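Local structure of calcium-regulated actin-bundling protein (Dictyostelium discoideum, 4X3N) at residues Cys35-Ala38 with Lys39-Phe42; Glu191-Asn194 with Lys195-Ala199. The protein binds actin filaments and bundles them under calcium regulation, and may contribute to shaping filopodia and pseudopodia during cell movement. All blocks are in the same frame, centred on the assembly; numbering follows the deposited sequence.

Interaction 1 of 2, residues Cys35-Ala38 with Lys39-Phe42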
loop_
_atom_site.group_PDB
_atom_site.type_symbol
_atom_site.label_atom_id
_atom_site.label_comp_id
_atom_site.label_asym_id
_atom_site.label_seq_id
_atom_site.Cartn_x
_atom_site.Cartn_y
_atom_site.Cartn_z
ATOM N N CYS A 35 -4.939 -18.805 -0.908
ATOM C CA CYS A 35 -4.675 -17.474 -0.371
ATOM C C CYS A 35 -4.063 -17.545 1.015
ATOM O O CYS A 35 -3.158 -16.735 1.332
ATOM C CB CYS A 35 -5.937 -16.586 -0.365
ATOM S SG CYS A 35 -6.405 -16.108 -2.055
ATOM N N ASN A 36 -4.516 -18.495 1.834
ATOM C CA ASN A 36 -3.919 -18.648 3.166
ATOM C C ASN A 36 -2.503 -19.092 3.172
ATOM O O ASN A 36 -1.682 -18.520 3.866
ATOM C CB ASN A 36 -4.768 -19.567 4.017
ATOM C CG ASN A 36 -6.070 -18.906 4.392
ATOM O OD1 ASN A 36 -6.119 -17.687 4.519
ATOM N ND2 ASN A 36 -7.116 -19.675 4.572
ATOM N N VAL A 37 -2.189 -20.124 2.392
ATOM C CA VAL A 37 -0.825 -20.559 2.250
ATOM C C VAL A 37 0.019 -19.384 1.738
ATOM O O VAL A 37 1.133 -19.174 2.194
ATOM C CB VAL A 37 -0.673 -21.751 1.219
ATOM C CG1 VAL A 37 0.814 -22.123 1.059
ATOM C CG2 VAL A 37 -1.481 -22.965 1.682
ATOM N N ALA A 38 -0.467 -18.661 0.725
ATOM C CA ALA A 38 0.294 -17.587 0.139
ATOM C C ALA A 38 0.548 -16.370 1.087
ATOM O O ALA A 38 1.428 -15.564 0.840
ATOM C CB ALA A 38 -0.316 -17.140 -1.192
ATOM N N LYS A 39 -0.183 -16.269 2.185
ATOM C CA LYS A 39 0.090 -15.260 3.208
ATOM C C LYS A 39 0.972 -15.747 4.317
ATOM O O LYS A 39 1.317 -14.973 5.176
ATOM C CB LYS A 39 -1.208 -14.757 3.810
ATOM C CG LYS A 39 -1.991 -13.895 2.824
ATOM C CD LYS A 39 -1.267 -12.561 2.570
ATOM C CE LYS A 39 -2.106 -11.569 1.753
ATOM N NZ LYS A 39 -1.263 -10.374 1.388
ATOM N N LEU A 40 1.367 -17.004 4.302
ATOM C CA LEU A 40 2.293 -17.546 5.302
ATOM C C LEU A 40 3.640 -16.997 4.976
ATOM O O LEU A 40 3.828 -16.551 3.866
ATOM C CB LEU A 40 2.369 -19.101 5.282
ATOM C CG LEU A 40 1.119 -19.860 5.671
ATOM C CD1 LEU A 40 1.156 -21.375 5.436
ATOM C CD2 LEU A 40 0.757 -19.540 7.128
ATOM N N PRO A 41 4.573 -16.987 5.952
ATOM C CA PRO A 41 5.942 -16.607 5.654
ATOM C C PRO A 41 6.479 -17.410 4.453
ATOM O O PRO A 41 6.083 -18.562 4.233
ATOM C CB PRO A 41 6.699 -16.947 6.921
ATOM C CG PRO A 41 5.672 -16.791 8.036
ATOM C CD PRO A 41 4.382 -17.303 7.402
ATOM N N PHE A 42 7.371 -16.797 3.698
ATOM C CA PHE A 42 7.884 -17.418 2.473
ATOM C C PHE A 42 8.344 -18.874 2.699
ATOM O O PHE A 42 8.084 -19.745 1.839
ATOM C CB PHE A 42 9.063 -16.655 1.814
ATOM C CG PHE A 42 8.834 -15.183 1.485
ATOM C CD1 PHE A 42 7.851 -14.772 0.614
ATOM C CD2 PHE A 42 9.664 -14.191 2.051
ATOM C CE1 PHE A 42 7.696 -13.423 0.315
ATOM C CE2 PHE A 42 9.513 -12.845 1.751
ATOM C CZ PHE A 42 8.516 -12.471 0.855
#
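The backbone N of K39 reaches back into the last turn of helix 28-38 and divides its hydrogen between two carbonyls. It lies 3.1 Å from C35 O, in a weak, strongly bent bond, and 3.2 Å from N36 O, in a better-formed one. One residue on, L40 N bonds to V37 O at 3.0 Å with a fairly straight N-H...O angle of 155°. This shift from a four-residue to a three-residue spacing is a worked example of a helix tightening toward 3-10 geometry as it unwinds. L40 then takes up an extended conformation and P41 occupies the N-cap position of helix 42-57, so helix 28-38 passes into helix 42-57 through a tight interhelical turn.

The side chains clothe this turn. K39 CG stands anti to its own carbonyl carbon (chi1 -71°), which lays the root of the chain beside C35 O, at 3.4 Å from that oxygen; a second bend at chi2 carries the ammonium end off to a salt bridge with D93. L40 instead covers the V37 carbonyl, its CB 3.3 Å from V37 O, on the oxygen that already accepts the L40 N-H. H48 of helix 42-57 touches both V37 and L40, while V37 also meets L154 of helix 153-160.

The same turn abuts the calcium-binding loop, whose pattern is consistent with an EF-hand. C35 packs on N146, one of the calcium-site residues, as well as on Q83 of a second subunit, and the A38 side chain is about 6 Å from the bound ion. Between V37 and L40 the apolar contact is loose: L40 CD1 rests 3.8 Å from V37 CA, and its nearest meeting with the valine branches is at CG1, 4.5 Å away.

Interaction 2 of 2, residues Glu191-Asn194 with Lys195-Ala199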
loop_
_atom_site.group_PDB
_atom_site.type_symbol
_atom_site.label_atom_id
_atom_site.label_comp_id
_atom_site.label_asym_id
_atom_site.label_seq_id
_atom_site.Cartn_x
_atom_site.Cartn_y
_atom_site.Cartn_z
ATOM N N GLU A 191 12.619 -21.501 14.741
ATOM C CA GLU A 191 12.306 -20.100 14.825
ATOM C C GLU A 191 12.870 -19.543 16.139
ATOM O O GLU A 191 13.312 -18.406 16.209
ATOM C CB GLU A 191 10.796 -19.818 14.693
ATOM C CG GLU A 191 10.442 -18.361 14.929
ATOM C CD GLU A 191 11.266 -17.361 14.067
ATOM O OE1 GLU A 191 11.724 -17.743 12.944
ATOM O OE2 GLU A 191 11.472 -16.193 14.518
ATOM N N GLU A 192 12.865 -20.335 17.185
ATOM C CA GLU A 192 13.482 -19.880 18.416
ATOM C C GLU A 192 15.034 -19.689 18.237
ATOM O O GLU A 192 15.611 -18.819 18.831
ATOM C CB GLU A 192 13.110 -20.864 19.522
ATOM C CG GLU A 192 13.879 -20.706 20.816
ATOM C CD GLU A 192 13.608 -19.409 21.524
ATOM O OE1 GLU A 192 12.529 -18.871 21.309
ATOM O OE2 GLU A 192 14.497 -18.939 22.268
ATOM N N VAL A 193 15.713 -20.476 17.412
ATOM C CA VAL A 193 17.079 -20.146 17.093
ATOM C C VAL A 193 17.162 -18.764 16.444
ATOM O O VAL A 193 18.064 -17.992 16.761
ATOM C CB VAL A 193 17.744 -21.177 16.183
ATOM C CG1 VAL A 193 19.132 -20.735 15.779
ATOM C CG2 VAL A 193 17.782 -22.560 16.810
ATOM N N ASN A 194 16.263 -18.443 15.496
ATOM C CA ASN A 194 16.281 -17.116 14.923
ATOM C C ASN A 194 16.133 -16.057 16.005
ATOM O O ASN A 194 16.862 -15.046 16.025
ATOM C CB ASN A 194 15.202 -16.936 13.894
ATOM C CG ASN A 194 15.511 -17.750 12.646
ATOM O OD1 ASN A 194 16.663 -17.963 12.331
ATOM N ND2 ASN A 194 14.493 -18.228 11.983
ATOM N N LYS A 195 15.216 -16.288 16.922
ATOM C CA LYS A 195 15.041 -15.289 17.945
ATOM C C LYS A 195 16.346 -15.132 18.746
ATOM O O LYS A 195 16.702 -14.055 19.085
ATOM C CB LYS A 195 13.847 -15.697 18.782
ATOM C CG LYS A 195 13.452 -14.710 19.846
ATOM C CD LYS A 195 12.087 -15.045 20.511
ATOM C CE LYS A 195 12.164 -15.891 21.804
ATOM N NZ LYS A 195 13.201 -15.578 22.846
ATOM N N ARG A 196 17.033 -16.203 19.096
ATOM C CA ARG A 196 18.283 -16.078 19.864
ATOM C C ARG A 196 19.429 -15.450 19.042
ATOM O O ARG A 196 20.243 -14.734 19.566
ATOM C CB ARG A 196 18.692 -17.424 20.370
ATOM C CG ARG A 196 17.733 -18.081 21.370
ATOM C CD ARG A 196 17.456 -17.122 22.549
ATOM N NE ARG A 196 16.346 -17.632 23.332
ATOM C CZ ARG A 196 16.179 -17.524 24.666
ATOM N NH1 ARG A 196 17.042 -16.870 25.446
ATOM N NH2 ARG A 196 15.104 -18.080 25.226
ATOM N N ILE A 197 19.437 -15.701 17.738
ATOM C CA ILE A 197 20.383 -15.086 16.841
ATOM C C ILE A 197 20.173 -13.598 16.818
ATOM O O ILE A 197 21.144 -12.821 16.921
ATOM C CB ILE A 197 20.208 -15.622 15.404
ATOM C CG1 ILE A 197 20.810 -17.017 15.271
ATOM C CG2 ILE A 197 20.857 -14.641 14.448
ATOM C CD1 ILE A 197 20.403 -17.771 14.002
ATOM N N ARG A 198 18.915 -13.152 16.681
ATOM C CA ARG A 198 18.625 -11.675 16.747
ATOM C C ARG A 198 19.105 -11.090 18.071
ATOM O O ARG A 198 19.745 -10.095 18.079
ATOM C CB ARG A 198 17.140 -11.367 16.539
ATOM C CG ARG A 198 16.657 -9.936 16.891
ATOM C CD ARG A 198 15.212 -9.663 16.445
ATOM N NE ARG A 198 15.009 -10.115 15.079
ATOM C CZ ARG A 198 13.855 -10.067 14.405
ATOM N NH1 ARG A 198 12.759 -9.589 14.965
ATOM N NH2 ARG A 198 13.810 -10.487 13.151
ATOM N N ALA A 199 18.713 -11.685 19.186
ATOM C CA ALA A 199 19.138 -11.210 20.497
ATOM C C ALA A 199 20.679 -11.086 20.548
ATOM O O ALA A 199 21.203 -10.047 20.943
ATOM C CB ALA A 199 18.668 -12.182 21.574
#
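E192 faces both K195 and R196, so one carboxylate answers two positive charges spaced three and four residues ahead. Its chain bends at chi2 (65°) and brings OE2 to R196 NE, 2.5 Å away, a short and almost straight salt-bridge bond with the oxygen in the guanidinium plane. R196 NH2 adds a weak second bond to OE2 at 3.1 Å. The two flat groups are steeply inclined, their planes 71° apart, so this is no fork of paired oxygens: a single oxygen takes both N-H groups at one edge. K195 NZ makes a long salt bridge to the same OE2, at 3.6 Å, and its CE passes close to OE1. With an alanine in place of R196, the E192 carboxylate would probably lose its close partner, keep the long link to K195 and be freer to turn.

A side-chain hydrogen bond within 191-194 has N194 ND2 donating to E191 OE1 at 3.0 Å, from above the carboxylate plane, while N194 OD1 is taken by K286 of helix 273-290. The guanidinium of R198 reaches away from this helix to F86 O and makes a salt bridge to D89.

Apolar packing joins V193 to I197. The valine methyl CG1, anti to the backbone N, meets I197 CD1 at 3.7 Å. L241 and A244 of helix 232-255 lie against V193, and L237 of that helix and Y290 against I197.

Beneath the side chains run the backbone bonds from K195, R196, I197 and R198 to the carbonyls four residues earlier, I197 N reaching V193 O at 2.8 Å. These are i to i+3 and i to i+4 salt bridges along a long alpha-helix whose V193 and I197 pack on helices 232-255 and 273-290 in a helical bundle, within the C-terminal actin-bundling family region.

Read from the N terminus, both contacts are local and follow in series: neither encloses nor crosses the other. Interaction 1 closes a single turn where helix 28-38 gives way to helix 42-57, alongside the calcium-binding loop. The chain then runs through further helices, passing the calcium-site loop (D144 to E155), before entering helix 181-211, where interaction 2 spans successive turns of one uninterrupted helix and faces helices 232-255 and 273-290. Interactions 1 and 2 have centres about 22 Å apart and do not touch. Together they illustrate two settings for sequence-local contacts: interaction 1 marks a change of direction between two helices, whereas interaction 2 lies along one continuous helix that packs on two others.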